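PDB 5BY3: BtGH115A from Bacteroides thetaiotaomicron, which acts as a family GH115 4-O-methyl-alpha-glucuronidase with specificity for decorated arabinogalactans. Local coordinates for residues H401-W405 / P619-F625; F500-T504 / V515-W521; N168-W172 / V394-G398. One frame throughout, in Å; residues are numbered along the deposited sequence.

Interaction 3, and segment 401-405 of interaction 1, use loops that follow strands of the parallel eight-stranded barrel; interaction 2 lies in the connection between helices 476-495 and 523-543. Interaction 3 comes first along the chain, joining the loops after strands 162-166 and 388-393. Interaction 1 opens a few residues later in that second loop and closes with 619-625, beyond helix 587-603; interaction 2 is nested inside it. Centres of interactions 1 and 3 are 10 Å apart, R620 meeting W172 and W397; those of 1 and 2 are 14 Å apart, F500, G502 and T504 touching interaction 1. Interactions 2 and 3, 21 Å apart, do not touch; interaction 1 links barrel loops to the helical region.

Interaction 1: H401-W405 / P619-F625; sequences HDHLW and PRKLPVF. With NI (nickel (II) ion), chain C.
This buried contact belongs to the nickel site at the C-terminal end of the barrel: L404 O binds NI at 2.4 Å, with waters 3 and 4 each 2.5 Å from NI and D436 completing the site. Segment 401-405 has no regular helix or strand; H401 and D402 are extended (-162/141 and -60/140). Segment 619-625 starts extended at P619, takes left-handed backbone angles at R620 (60/12) and K621 (52/40), then enters a 3-10 turn at 623-625, with F625 N bonded to L622 O at 3.0 Å. The nearest CA pairs are W405–P619 (6.4 Å) and D402–L622 (8.8 Å). R620 NH1 forms a salt bridge with D402 OD1 (2.6 Å) and donates to D402 OD2 (2.8 Å); R620 also pairs with E506. Water 2 donates to D402 OD2 and P619 O, both 2.9 Å. H401 (chi1 t) gives its ND1 hydrogen to D402 O at 2.7 Å, which leaves the ring edge with NE2 3.7 Å from V624 CG1; water 1 lies 2.9 Å from H401 NE2 and accepts from V624 N at 3.3 Å. W405 CB meets P619 CG (3.9 Å), L404 CB meets P619 CB (4.2 Å) and W405 CE3 meets F625 CE1 (4.1 Å). W405 (chi1 t) leads away to A565 and M569 of helix 552-580, bonding Y561 through NE1, while V624 packs on L573 of that helix; segment 401-405 lies in the loop that connects strand 388-393 to helix 411-423.

Interaction 2: F500-T504 / V515-W521; sequences FMGNT and VVKDLPW
A loop-to-loop contact folds the connection between helices 476-495 and 523-543 back on itself, partly buried and about 26 Å from the centre of the chain to its own centre. Neither segment is helix or strand. F500 to N503 form a type I beta turn, closed by N503 N to F500 O at 3.1 Å, and N503 then takes left-handed angles (53/44). Segment 515-521 is mostly extended. CA atoms come closest at G502–V516 (4.9 Å) and N503–K517 (5.9 Å); at G502 a CB would crowd V516 CG2. Two hydrogen bonds join the segments: K517 N to G502 O (3.1 Å) and N503 ND2, on a t side chain, to D518 O (2.8 Å). Water 5 adds a bridge, donating to M501 O and K517 O, each at 2.8 Å. The turn thus presents backbone carbonyls and an asparagine amide to an extended strand-like run without any sheet being formed. Further along, P520 centres an inverse gamma turn, with a weak W521 N to L519 O bond of 2.8 Å, and this brings W521 around to M501. M501, a selenomethionine with all three chi angles m, makes an oblique Met-aromatic contact, SE lying 5.2 Å from the centroid of the W521 six-membered ring; its CE is 3.3 Å from L519 CD1 and 4.0 Å from W521 CZ3. L519 CD2 also reaches N503 CB (3.8 Å). T504 CG2 rests 3.5 Å from V515 O. M501 packs on L573 and L574 of helix 552-580, and D518 forms a salt bridge with R580.

Interaction 3: N168-W172 / V394-G398; sequences NDEDW and VSYWG
Two irregular loops meet here, and their nearest CA atoms, D169 and W397, are 6.8 Å apart; 204 Å² is buried in all. Polar contact centres on D169, which has left-handed backbone angles (53/35) and an m side chain; its CA-to-CB bond points toward segment 394-398, which is extended at S395 and Y396, and the carboxylate reaches it. The bridge is a water: water 6 donates to D169 OD2 at 2.5 Å and accepts from S395 OG at 2.7 Å, so the two side chains are joined although OD2 and OG are themselves 4.4 Å apart. Close van der Waals approach follows, with D169 OD1 3.1 Å from W397 CB, at the edge of that ring, and D169 OD2 3.9 Å from Y396 C. The aromatic contact lies beyond: W172 (chi1 m, chi2 -91°) directs its edge to the face of W397 (chi1 t, chi2 -3°) in an offset edge-to-face pair, six-membered centroids 5.9 Å apart and planes at 61°, with W172 CH2 3.8 Å from W397 CZ3. W397 also meets the ring of H216 and is touched by R620. Loops at the C-terminal ends of the strands line the active site in TIM barrels; as these loops follow barrel strands, they probably border the pocket. The S395 side chain is about 5 Å from the nickel. Segment 168-172 joins strand 162-166 to helix 174-182, segment 394-398 leaves strand 388-393, and strand 429-433 lies between those two strands, contacted by N168 and V394.

Interaction 1: H401-W405 / P619-F625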
ATOM      1  N   HIS A 401      12.492  -8.593   8.601  1.00 37.28           N
ATOM      2  CA  HIS A 401      13.024  -7.234   8.922  1.00 34.96           C
ATOM      3  C   HIS A 401      11.961  -6.133   8.687  1.00 33.95           C
ATOM      4  O   HIS A 401      11.252  -6.203   7.701  1.00 32.15           O
ATOM      5  CB  HIS A 401      14.313  -6.959   8.113  1.00 35.60           C
ATOM      6  CG  HIS A 401      15.099  -5.807   8.627  1.00 35.98           C
ATOM      7  ND1 HIS A 401      14.660  -4.504   8.511  1.00 33.55           N
ATOM      8  CD2 HIS A 401      16.271  -5.759   9.309  1.00 35.66           C
ATOM      9  CE1 HIS A 401      15.532  -3.702   9.106  1.00 35.57           C
ATOM     10  NE2 HIS A 401      16.519  -4.439   9.593  1.00 35.88           N
ATOM     11  N   ASP A 402      11.881  -5.113   9.551  1.00 36.89           N
ATOM     12  CA  ASP A 402      10.992  -3.939   9.306  1.00 36.62           C
ATOM     13  C   ASP A 402      11.377  -3.215   8.008  1.00 38.66           C
ATOM     14  O   ASP A 402      12.570  -3.069   7.703  1.00 31.94           O
ATOM     15  CB  ASP A 402      11.062  -2.832  10.362  1.00 38.81           C
ATOM     16  CG  ASP A 402      11.106  -3.314  11.837  1.00 45.85           C
ATOM     17  OD1 ASP A 402      11.091  -4.539  12.139  1.00 39.47           O
ATOM     18  OD2 ASP A 402      11.194  -2.380  12.709  1.00 43.88           O
ATOM     19  N   HIS A 403      10.358  -2.787   7.248  1.00 36.27           N
ATOM     20  CA  HIS A 403      10.526  -1.716   6.298  1.00 32.28           C
ATOM     21  C   HIS A 403       9.669  -0.550   6.727  1.00 32.03           C
ATOM     22  O   HIS A 403       8.474  -0.499   6.417  1.00 32.83           O
ATOM     23  CB  HIS A 403      10.258  -2.149   4.853  1.00 31.47           C
ATOM     24  CG  HIS A 403       9.015  -2.968   4.648  1.00 33.50           C
ATOM     25  ND1 HIS A 403       8.906  -4.281   5.079  1.00 33.78           N
ATOM     26  CD2 HIS A 403       7.847  -2.676   4.012  1.00 30.81           C
ATOM     27  CE1 HIS A 403       7.723  -4.755   4.713  1.00 34.99           C
ATOM     28  NE2 HIS A 403       7.051  -3.793   4.096  1.00 30.75           N
ATOM     29  N   LEU A 404      10.268   0.377   7.478  1.00 33.41           N
ATOM     30  CA  LEU A 404       9.501   1.509   8.047  1.00 37.81           C
ATOM     31  C   LEU A 404      10.033   2.881   7.715  1.00 36.79           C
ATOM     32  O   LEU A 404       9.407   3.891   8.079  1.00 34.88           O
ATOM     33  CB  LEU A 404       9.471   1.408   9.575  1.00 43.50           C
ATOM     34  CG  LEU A 404       8.756   0.259  10.268  1.00 44.29           C
ATOM     35  CD1 LEU A 404       9.019   0.363  11.753  1.00 46.98           C
ATOM     36  CD2 LEU A 404       7.272   0.389   9.989  1.00 45.63           C
ATOM     37  N   TRP A 405      11.199   2.948   7.072  1.00 34.06           N
ATOM     38  CA  TRP A 405      11.794   4.255   6.874  1.00 35.55           C
ATOM     39  C   TRP A 405      11.327   4.926   5.588  1.00 36.52           C
ATOM     40  O   TRP A 405      10.678   5.986   5.637  1.00 34.02           O
ATOM     41  CB  TRP A 405      13.278   4.163   6.991  1.00 37.17           C
ATOM     42  CG  TRP A 405      14.042   5.381   6.608  1.00 41.08           C
ATOM     43  CD1 TRP A 405      13.726   6.699   6.855  1.00 40.78           C
ATOM     44  CD2 TRP A 405      15.307   5.384   5.957  1.00 37.44           C
ATOM     45  NE1 TRP A 405      14.724   7.513   6.380  1.00 39.93           N
ATOM     46  CE2 TRP A 405      15.711   6.730   5.835  1.00 39.19           C
ATOM     47  CE3 TRP A 405      16.138   4.371   5.448  1.00 35.83           C
ATOM     48  CZ2 TRP A 405      16.908   7.096   5.204  1.00 39.08           C
ATOM     49  CZ3 TRP A 405      17.332   4.732   4.825  1.00 34.44           C
ATOM     50  CH2 TRP A 405      17.691   6.088   4.692  1.00 34.73           C
ATOM     51  N   PRO A 619      14.117   4.582  12.613  1.00 48.82           N
ATOM     52  CA  PRO A 619      12.861   4.074  13.205  1.00 44.61           C
ATOM     53  C   PRO A 619      13.089   2.771  13.956  1.00 43.09           C
ATOM     54  O   PRO A 619      13.789   1.884  13.469  1.00 38.93           O
ATOM     55  CB  PRO A 619      11.973   3.824  11.982  1.00 50.59           C
ATOM     56  CG  PRO A 619      12.920   3.633  10.838  1.00 51.69           C
ATOM     57  CD  PRO A 619      14.058   4.547  11.132  1.00 46.06           C
ATOM     58  N   ARG A 620      12.550   2.713  15.166  1.00 45.52           N
ATOM     59  CA  ARG A 620      12.720   1.604  16.091  1.00 45.25           C
ATOM     60  C   ARG A 620      14.196   1.318  16.499  1.00 44.00           C
ATOM     61  O   ARG A 620      14.474   0.294  17.089  1.00 43.74           O
ATOM     62  CB  ARG A 620      11.982   0.372  15.533  1.00 43.18           C
ATOM     63  CG  ARG A 620      11.354  -0.547  16.570  1.00 45.72           C
ATOM     64  CD  ARG A 620      10.713  -1.759  15.904  1.00 42.19           C
ATOM     65  NE  ARG A 620      11.102  -2.967  16.608  1.00 50.10           N
ATOM     66  CZ  ARG A 620      11.418  -4.120  16.039  1.00 56.56           C
ATOM     67  NH1 ARG A 620      11.380  -4.279  14.732  1.00 55.97           N
ATOM     68  NH2 ARG A 620      11.749  -5.142  16.797  1.00 68.11           N
ATOM     69  N   LYS A 621      15.125   2.223  16.181  1.00 42.69           N
ATOM     70  CA  LYS A 621      16.553   2.111  16.577  1.00 45.28           C
ATOM     71  C   LYS A 621      17.177   0.767  16.210  1.00 42.97           C
ATOM     72  O   LYS A 621      17.982   0.187  16.975  1.00 43.57           O
ATOM     73  CB  LYS A 621      16.796   2.389  18.079  1.00 46.71           C
ATOM     74  CG  LYS A 621      15.859   3.368  18.761  1.00 49.32           C
ATOM     75  CD  LYS A 621      16.350   4.795  18.632  1.00 65.51           C
ATOM     76  CE  LYS A 621      15.414   5.716  19.422  1.00 80.77           C
ATOM     77  NZ  LYS A 621      16.050   7.010  19.802  1.00 75.67           N
ATOM     78  N   LEU A 622      16.820   0.277  15.031  1.00 41.17           N
ATOM     79  CA  LEU A 622      17.364  -0.986  14.538  1.00 40.78           C
ATOM     80  C   LEU A 622      18.817  -0.803  14.215  1.00 43.58           C
ATOM     81  O   LEU A 622      19.204   0.284  13.755  1.00 45.91           O
ATOM     82  CB  LEU A 622      16.574  -1.541  13.340  1.00 37.91           C
ATOM     83  CG  LEU A 622      15.093  -1.865  13.602  1.00 42.91           C
ATOM     84  CD1 LEU A 622      14.572  -2.828  12.549  1.00 42.55           C
ATOM     85  CD2 LEU A 622      14.806  -2.431  15.008  1.00 40.73           C
ATOM     86  N   PRO A 623      19.643  -1.847  14.472  1.00 48.00           N
ATOM     87  CA  PRO A 623      21.102  -1.730  14.290  1.00 49.81           C
ATOM     88  C   PRO A 623      21.493  -1.214  12.892  1.00 51.06           C
ATOM     89  O   PRO A 623      22.363  -0.315  12.771  1.00 47.41           O
ATOM     90  CB  PRO A 623      21.598  -3.173  14.505  1.00 47.85           C
ATOM     91  CG  PRO A 623      20.579  -3.784  15.370  1.00 47.58           C
ATOM     92  CD  PRO A 623      19.269  -3.205  14.909  1.00 44.58           C
ATOM     93  N   VAL A 624      20.817  -1.746  11.860  1.00 44.95           N
ATOM     94  CA  VAL A 624      21.048  -1.325  10.480  1.00 40.84           C
ATOM     95  C   VAL A 624      21.107   0.221  10.289  1.00 40.83           C
ATOM     96  O   VAL A 624      21.840   0.667   9.386  1.00 39.68           O
ATOM     97  CB  VAL A 624      20.058  -2.025   9.500  1.00 41.04           C
ATOM     98  CG1 VAL A 624      18.660  -1.433   9.579  1.00 39.20           C
ATOM     99  CG2 VAL A 624      20.541  -1.969   8.059  1.00 39.18           C
ATOM    100  N   PHE A 625      20.386   1.015  11.113  1.00 33.49           N
ATOM    101  CA  PHE A 625      20.344   2.477  10.924  1.00 38.74           C
ATOM    102  C   PHE A 625      21.489   3.243  11.599  1.00 42.16           C
ATOM    103  O   PHE A 625      21.587   4.472  11.465  1.00 43.82           O
ATOM    104  CB  PHE A 625      18.995   3.087  11.388  1.00 42.19           C
ATOM    105  CG  PHE A 625      17.783   2.460  10.759  1.00 46.19           C
ATOM    106  CD1 PHE A 625      17.495   2.637   9.389  1.00 49.69           C
ATOM    107  CD2 PHE A 625      16.931   1.671  11.508  1.00 43.72           C
ATOM    108  CE1 PHE A 625      16.387   2.041   8.799  1.00 47.30           C
ATOM    109  CE2 PHE A 625      15.804   1.077  10.914  1.00 45.88           C
ATOM    110  CZ  PHE A 625      15.530   1.270   9.572  1.00 46.45           C
TER
HETATM  111 NI    NI C 802       7.392   5.089   8.440  1.00 63.57          NI
HETATM  112  O   HOH W   1      18.715  -4.221  11.523  1.00 46.63           O
HETATM  113  O   HOH W   2      12.367   0.094  11.655  1.00 37.04           O
HETATM  114  O   HOH W   3       8.631   5.204  10.593  1.00 47.76           O
HETATM  115  O   HOH W   4       5.603   5.831   6.810  1.00 34.72           O

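Interaction 2: F500-T504 / V515-W521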
ATOM      1  N   PHE A 500      16.960  -3.360   4.375  1.00 32.92           N
ATOM      2  CA  PHE A 500      17.583  -4.716   4.306  1.00 30.47           C
ATOM      3  C   PHE A 500      19.107  -4.773   3.973  1.00 32.62           C
ATOM      4  O   PHE A 500      19.691  -5.871   3.869  1.00 32.72           O
ATOM      5  CB  PHE A 500      16.842  -5.675   3.337  1.00 29.65           C
ATOM      6  CG  PHE A 500      15.336  -5.669   3.435  1.00 28.40           C
ATOM      7  CD1 PHE A 500      14.654  -5.200   4.571  1.00 27.95           C
ATOM      8  CD2 PHE A 500      14.576  -6.185   2.355  1.00 29.47           C
ATOM      9  CE1 PHE A 500      13.240  -5.180   4.600  1.00 30.91           C
ATOM     10  CE2 PHE A 500      13.173  -6.212   2.394  1.00 27.66           C
ATOM     11  CZ  PHE A 500      12.494  -5.705   3.523  1.00 27.25           C
HETATM   12  N   MSE A 501      19.760  -3.626   3.821  1.00 34.68           N
HETATM   13  CA  MSE A 501      21.148  -3.579   3.294  1.00 37.56           C
HETATM   14  C   MSE A 501      22.185  -3.999   4.291  1.00 40.23           C
HETATM   15  O   MSE A 501      23.340  -4.189   3.916  1.00 41.97           O
HETATM   16  CB  MSE A 501      21.554  -2.197   2.776  1.00 38.38           C
HETATM   17  CG  MSE A 501      20.815  -1.881   1.479  1.00 41.84           C
HETATM   18 SE   MSE A 501      21.330  -3.115   0.045  1.00 45.61          SE
HETATM   19  CE  MSE A 501      23.263  -2.830   0.069  1.00 44.17           C
ATOM     20  N   GLY A 502      21.794  -4.136   5.561  1.00 40.44           N
ATOM     21  CA  GLY A 502      22.671  -4.691   6.585  1.00 37.89           C
ATOM     22  C   GLY A 502      22.725  -6.210   6.608  1.00 39.72           C
ATOM     23  O   GLY A 502      23.592  -6.792   7.292  1.00 41.61           O
ATOM     24  N   ASN A 503      21.811  -6.869   5.872  1.00 35.51           N
ATOM     25  CA  ASN A 503      21.667  -8.334   5.931  1.00 38.51           C
ATOM     26  C   ASN A 503      21.482  -8.797   7.396  1.00 39.73           C
ATOM     27  O   ASN A 503      22.130  -9.734   7.855  1.00 42.25           O
ATOM     28  CB  ASN A 503      22.886  -9.039   5.250  1.00 36.67           C
ATOM     29  CG  ASN A 503      22.621 -10.518   4.894  1.00 42.85           C
ATOM     30  OD1 ASN A 503      21.464 -10.971   4.817  1.00 43.37           O
ATOM     31  ND2 ASN A 503      23.704 -11.275   4.670  1.00 38.29           N
ATOM     32  N   THR A 504      20.644  -8.096   8.148  1.00 38.87           N
ATOM     33  CA  THR A 504      20.369  -8.443   9.543  1.00 36.33           C
ATOM     34  C   THR A 504      18.932  -8.986   9.610  1.00 39.99           C
ATOM     35  O   THR A 504      18.188  -8.922   8.641  1.00 38.76           O
ATOM     36  CB  THR A 504      20.470  -7.203  10.480  1.00 37.23           C
ATOM     37  OG1 THR A 504      19.644  -6.161   9.978  1.00 38.67           O
ATOM     38  CG2 THR A 504      21.888  -6.669  10.601  1.00 35.76           C
ATOM     39  N   VAL A 515      23.859  -8.319  14.012  1.00 41.68           N
ATOM     40  CA  VAL A 515      25.186  -7.887  13.566  1.00 48.41           C
ATOM     41  C   VAL A 515      25.106  -7.645  12.053  1.00 47.83           C
ATOM     42  O   VAL A 515      24.766  -8.562  11.292  1.00 54.31           O
ATOM     43  CB  VAL A 515      26.287  -8.967  13.870  1.00 51.32           C
ATOM     44  CG1 VAL A 515      27.660  -8.581  13.297  1.00 44.68           C
ATOM     45  CG2 VAL A 515      26.402  -9.241  15.366  1.00 51.53           C
ATOM     46  N   VAL A 516      25.400  -6.413  11.635  1.00 42.50           N
ATOM     47  CA  VAL A 516      25.602  -6.072  10.235  1.00 39.87           C
ATOM     48  C   VAL A 516      26.725  -6.934   9.569  1.00 43.42           C
ATOM     49  O   VAL A 516      27.805  -7.150  10.154  1.00 42.04           O
ATOM     50  CB  VAL A 516      25.812  -4.554  10.081  1.00 42.74           C
ATOM     51  CG1 VAL A 516      26.417  -4.210   8.728  1.00 47.12           C
ATOM     52  CG2 VAL A 516      24.489  -3.805  10.241  1.00 43.65           C
ATOM     53  N   LYS A 517      26.455  -7.428   8.355  1.00 40.52           N
ATOM     54  CA  LYS A 517      27.307  -8.429   7.711  1.00 42.94           C
ATOM     55  C   LYS A 517      27.147  -8.416   6.193  1.00 43.33           C
ATOM     56  O   LYS A 517      26.122  -7.964   5.685  1.00 48.83           O
ATOM     57  CB  LYS A 517      27.016  -9.828   8.272  1.00 41.32           C
ATOM     58  CG  LYS A 517      25.590 -10.316   8.002  1.00 46.06           C
ATOM     59  CD  LYS A 517      24.955 -10.949   9.234  1.00 53.48           C
ATOM     60  CE  LYS A 517      25.064 -12.444   9.143  1.00 50.32           C
ATOM     61  NZ  LYS A 517      24.373 -12.892   7.897  1.00 47.93           N
ATOM     62  N   ASP A 518      28.161  -8.926   5.489  1.00 42.23           N
ATOM     63  CA  ASP A 518      28.184  -9.010   4.023  1.00 43.70           C
ATOM     64  C   ASP A 518      26.863  -9.502   3.411  1.00 42.90           C
ATOM     65  O   ASP A 518      26.246 -10.474   3.879  1.00 43.43           O
ATOM     66  CB  ASP A 518      29.302  -9.964   3.526  1.00 43.51           C
ATOM     67  CG  ASP A 518      30.717  -9.547   3.957  1.00 51.42           C
ATOM     68  OD1 ASP A 518      30.924  -8.466   4.571  1.00 48.89           O
ATOM     69  OD2 ASP A 518      31.635 -10.339   3.653  1.00 53.43           O
ATOM     70  N   LEU A 519      26.459  -8.833   2.348  1.00 41.36           N
ATOM     71  CA  LEU A 519      25.469  -9.362   1.444  1.00 42.17           C
ATOM     72  C   LEU A 519      26.251 -10.310   0.554  1.00 40.00           C
ATOM     73  O   LEU A 519      27.440 -10.059   0.337  1.00 38.55           O
ATOM     74  CB  LEU A 519      24.833  -8.222   0.648  1.00 39.61           C
ATOM     75  CG  LEU A 519      23.968  -7.333   1.549  1.00 40.87           C
ATOM     76  CD1 LEU A 519      24.015  -5.921   1.056  1.00 38.37           C
ATOM     77  CD2 LEU A 519      22.533  -7.828   1.616  1.00 42.02           C
ATOM     78  N   PRO A 520      25.620 -11.416   0.067  1.00 38.78           N
ATOM     79  CA  PRO A 520      26.424 -12.367  -0.746  1.00 36.70           C
ATOM     80  C   PRO A 520      26.622 -11.889  -2.198  1.00 42.06           C
ATOM     81  O   PRO A 520      26.152 -12.542  -3.163  1.00 40.00           O
ATOM     82  CB  PRO A 520      25.616 -13.682  -0.669  1.00 36.27           C
ATOM     83  CG  PRO A 520      24.191 -13.273  -0.328  1.00 36.64           C
ATOM     84  CD  PRO A 520      24.232 -11.892   0.303  1.00 33.94           C
ATOM     85  N   TRP A 521      27.291 -10.738  -2.350  1.00 42.23           N
ATOM     86  CA  TRP A 521      27.518 -10.145  -3.668  1.00 40.48           C
ATOM     87  C   TRP A 521      29.025  -9.928  -3.921  1.00 44.37           C
ATOM     88  O   TRP A 521      29.784  -9.716  -2.984  1.00 49.46           O
ATOM     89  CB  TRP A 521      26.750  -8.825  -3.822  1.00 41.37           C
ATOM     90  CG  TRP A 521      25.244  -8.833  -3.596  1.00 45.17           C
ATOM     91  CD1 TRP A 521      24.373  -9.925  -3.612  1.00 50.63           C
ATOM     92  CD2 TRP A 521      24.420  -7.682  -3.354  1.00 43.88           C
ATOM     93  NE1 TRP A 521      23.074  -9.500  -3.367  1.00 48.02           N
ATOM     94  CE2 TRP A 521      23.081  -8.138  -3.193  1.00 42.51           C
ATOM     95  CE3 TRP A 521      24.686  -6.306  -3.231  1.00 37.63           C
ATOM     96  CZ2 TRP A 521      22.035  -7.268  -2.947  1.00 39.72           C
ATOM     97  CZ3 TRP A 521      23.672  -5.470  -2.974  1.00 37.18           C
ATOM     98  CH2 TRP A 521      22.345  -5.931  -2.854  1.00 39.93           C
TER
HETATM   99  O   HOH W   5      25.485  -5.313   5.254  1.00 44.75           O

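Interaction 3: N168-W172 / V394-G398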
ATOM      1  N   ASN A 168      -0.310   2.979  11.102  1.00 40.18           N
ATOM      2  CA  ASN A 168       0.314   1.926  11.936  1.00 38.35           C
ATOM      3  C   ASN A 168       1.791   2.179  12.034  1.00 37.91           C
ATOM      4  O   ASN A 168       2.332   2.895  11.212  1.00 42.37           O
ATOM      5  CB  ASN A 168       0.134   0.560  11.255  1.00 38.73           C
ATOM      6  CG  ASN A 168       0.335  -0.624  12.193  1.00 37.56           C
ATOM      7  OD1 ASN A 168       0.015  -0.566  13.384  1.00 40.43           O
ATOM      8  ND2 ASN A 168       0.803  -1.730  11.640  1.00 37.85           N
ATOM      9  N   ASP A 169       2.474   1.590  13.013  1.00 37.83           N
ATOM     10  CA  ASP A 169       3.928   1.799  13.145  1.00 38.68           C
ATOM     11  C   ASP A 169       4.321   3.294  13.190  1.00 39.71           C
ATOM     12  O   ASP A 169       5.409   3.706  12.712  1.00 45.68           O
ATOM     13  CB  ASP A 169       4.678   1.044  12.036  1.00 37.37           C
ATOM     14  CG  ASP A 169       4.391  -0.473  12.049  1.00 44.13           C
ATOM     15  OD1 ASP A 169       4.544  -1.125  13.124  1.00 45.36           O
ATOM     16  OD2 ASP A 169       4.015  -1.020  10.977  1.00 41.63           O
ATOM     17  N   GLU A 170       3.438   4.073  13.819  1.00 37.34           N
ATOM     18  CA  GLU A 170       3.464   5.522  13.864  1.00 39.74           C
ATOM     19  C   GLU A 170       4.386   6.117  14.940  1.00 38.80           C
ATOM     20  O   GLU A 170       4.444   7.359  15.054  1.00 39.75           O
ATOM     21  CB  GLU A 170       2.024   6.076  14.041  1.00 45.35           C
ATOM     22  CG  GLU A 170       1.402   5.889  15.445  1.00 49.13           C
ATOM     23  CD  GLU A 170       0.635   4.576  15.664  1.00 51.46           C
ATOM     24  OE1 GLU A 170       0.935   3.586  14.994  1.00 55.23           O
ATOM     25  OE2 GLU A 170      -0.289   4.523  16.520  1.00 55.43           O
ATOM     26  N   ASP A 171       5.087   5.261  15.706  1.00 37.59           N
ATOM     27  CA  ASP A 171       5.860   5.694  16.895  1.00 41.38           C
ATOM     28  C   ASP A 171       6.946   6.728  16.571  1.00 44.62           C
ATOM     29  O   ASP A 171       7.366   7.438  17.486  1.00 47.30           O
ATOM     30  CB  ASP A 171       6.595   4.549  17.627  1.00 44.52           C
ATOM     31  CG  ASP A 171       5.708   3.353  18.024  1.00 44.66           C
ATOM     32  OD1 ASP A 171       4.776   2.973  17.290  1.00 45.94           O
ATOM     33  OD2 ASP A 171       6.019   2.738  19.076  1.00 43.73           O
ATOM     34  N   TRP A 172       7.417   6.772  15.307  1.00 43.36           N
ATOM     35  CA  TRP A 172       8.605   7.561  14.902  1.00 38.49           C
ATOM     36  C   TRP A 172       8.312   8.578  13.798  1.00 38.28           C
ATOM     37  O   TRP A 172       9.216   9.070  13.145  1.00 39.51           O
ATOM     38  CB  TRP A 172       9.775   6.655  14.497  1.00 36.71           C
ATOM     39  CG  TRP A 172      10.029   5.602  15.491  1.00 42.76           C
ATOM     40  CD1 TRP A 172      10.876   5.683  16.557  1.00 42.73           C
ATOM     41  CD2 TRP A 172       9.395   4.301  15.575  1.00 43.39           C
ATOM     42  NE1 TRP A 172      10.815   4.519  17.310  1.00 44.86           N
ATOM     43  CE2 TRP A 172       9.906   3.661  16.743  1.00 48.50           C
ATOM     44  CE3 TRP A 172       8.442   3.632  14.800  1.00 39.92           C
ATOM     45  CZ2 TRP A 172       9.498   2.373  17.146  1.00 43.99           C
ATOM     46  CZ3 TRP A 172       8.033   2.347  15.193  1.00 44.84           C
ATOM     47  CH2 TRP A 172       8.574   1.729  16.352  1.00 48.99           C
ATOM     48  N   VAL A 394       2.269  -1.687   2.623  1.00 34.55           N
ATOM     49  CA  VAL A 394       3.430  -0.969   2.014  1.00 36.77           C
ATOM     50  C   VAL A 394       4.406  -0.479   3.099  1.00 37.59           C
ATOM     51  O   VAL A 394       5.379   0.202   2.824  1.00 38.55           O
ATOM     52  CB  VAL A 394       3.047   0.193   1.047  1.00 35.53           C
ATOM     53  CG1 VAL A 394       2.318  -0.336  -0.195  1.00 31.05           C
ATOM     54  CG2 VAL A 394       2.248   1.268   1.760  1.00 34.16           C
ATOM     55  N   SER A 395       4.131  -0.889   4.338  1.00 40.93           N
ATOM     56  CA  SER A 395       4.979  -0.602   5.501  1.00 41.95           C
ATOM     57  C   SER A 395       4.826  -1.727   6.550  1.00 39.18           C
ATOM     58  O   SER A 395       3.763  -2.316   6.677  1.00 34.51           O
ATOM     59  CB  SER A 395       4.626   0.773   6.072  1.00 37.63           C
ATOM     60  OG  SER A 395       5.336   1.002   7.263  1.00 45.47           O
ATOM     61  N   TYR A 396       5.883  -2.047   7.283  1.00 35.81           N
ATOM     62  CA  TYR A 396       5.743  -3.125   8.241  1.00 36.27           C
ATOM     63  C   TYR A 396       6.779  -3.141   9.331  1.00 35.02           C
ATOM     64  O   TYR A 396       7.933  -2.761   9.117  1.00 37.55           O
ATOM     65  CB  TYR A 396       5.760  -4.456   7.495  1.00 35.82           C
ATOM     66  CG  TYR A 396       5.643  -5.678   8.333  1.00 35.91           C
ATOM     67  CD1 TYR A 396       4.464  -5.970   8.990  1.00 35.97           C
ATOM     68  CD2 TYR A 396       6.711  -6.569   8.447  1.00 38.38           C
ATOM     69  CE1 TYR A 396       4.340  -7.112   9.777  1.00 35.07           C
ATOM     70  CE2 TYR A 396       6.587  -7.738   9.196  1.00 41.51           C
ATOM     71  CZ  TYR A 396       5.395  -7.996   9.873  1.00 40.96           C
ATOM     72  OH  TYR A 396       5.233  -9.153  10.603  1.00 39.17           O
ATOM     73  N   TRP A 397       6.362  -3.618  10.495  1.00 37.73           N
ATOM     74  CA  TRP A 397       7.292  -3.910  11.606  1.00 39.66           C
ATOM     75  C   TRP A 397       7.190  -5.401  11.862  1.00 36.68           C
ATOM     76  O   TRP A 397       6.118  -5.882  12.186  1.00 40.07           O
ATOM     77  CB  TRP A 397       6.899  -3.078  12.845  1.00 37.57           C
ATOM     78  CG  TRP A 397       7.396  -3.556  14.216  1.00 38.60           C
ATOM     79  CD1 TRP A 397       8.128  -4.690  14.507  1.00 38.19           C
ATOM     80  CD2 TRP A 397       7.173  -2.912  15.457  1.00 37.71           C
ATOM     81  NE1 TRP A 397       8.381  -4.777  15.843  1.00 38.20           N
ATOM     82  CE2 TRP A 397       7.797  -3.713  16.466  1.00 38.95           C
ATOM     83  CE3 TRP A 397       6.506  -1.728  15.835  1.00 42.09           C
ATOM     84  CZ2 TRP A 397       7.789  -3.363  17.828  1.00 41.57           C
ATOM     85  CZ3 TRP A 397       6.483  -1.369  17.215  1.00 46.29           C
ATOM     86  CH2 TRP A 397       7.129  -2.189  18.190  1.00 47.45           C
ATOM     87  N   GLY A 398       8.288  -6.133  11.688  1.00 36.98           N
ATOM     88  CA  GLY A 398       8.283  -7.574  11.897  1.00 34.16           C
ATOM     89  C   GLY A 398       9.410  -8.297  11.215  1.00 38.56           C
ATOM     90  O   GLY A 398      10.352  -7.659  10.765  1.00 38.87           O
TER
HETATM   91  O   HOH W   6       3.408   0.336   8.990  1.00 33.71           O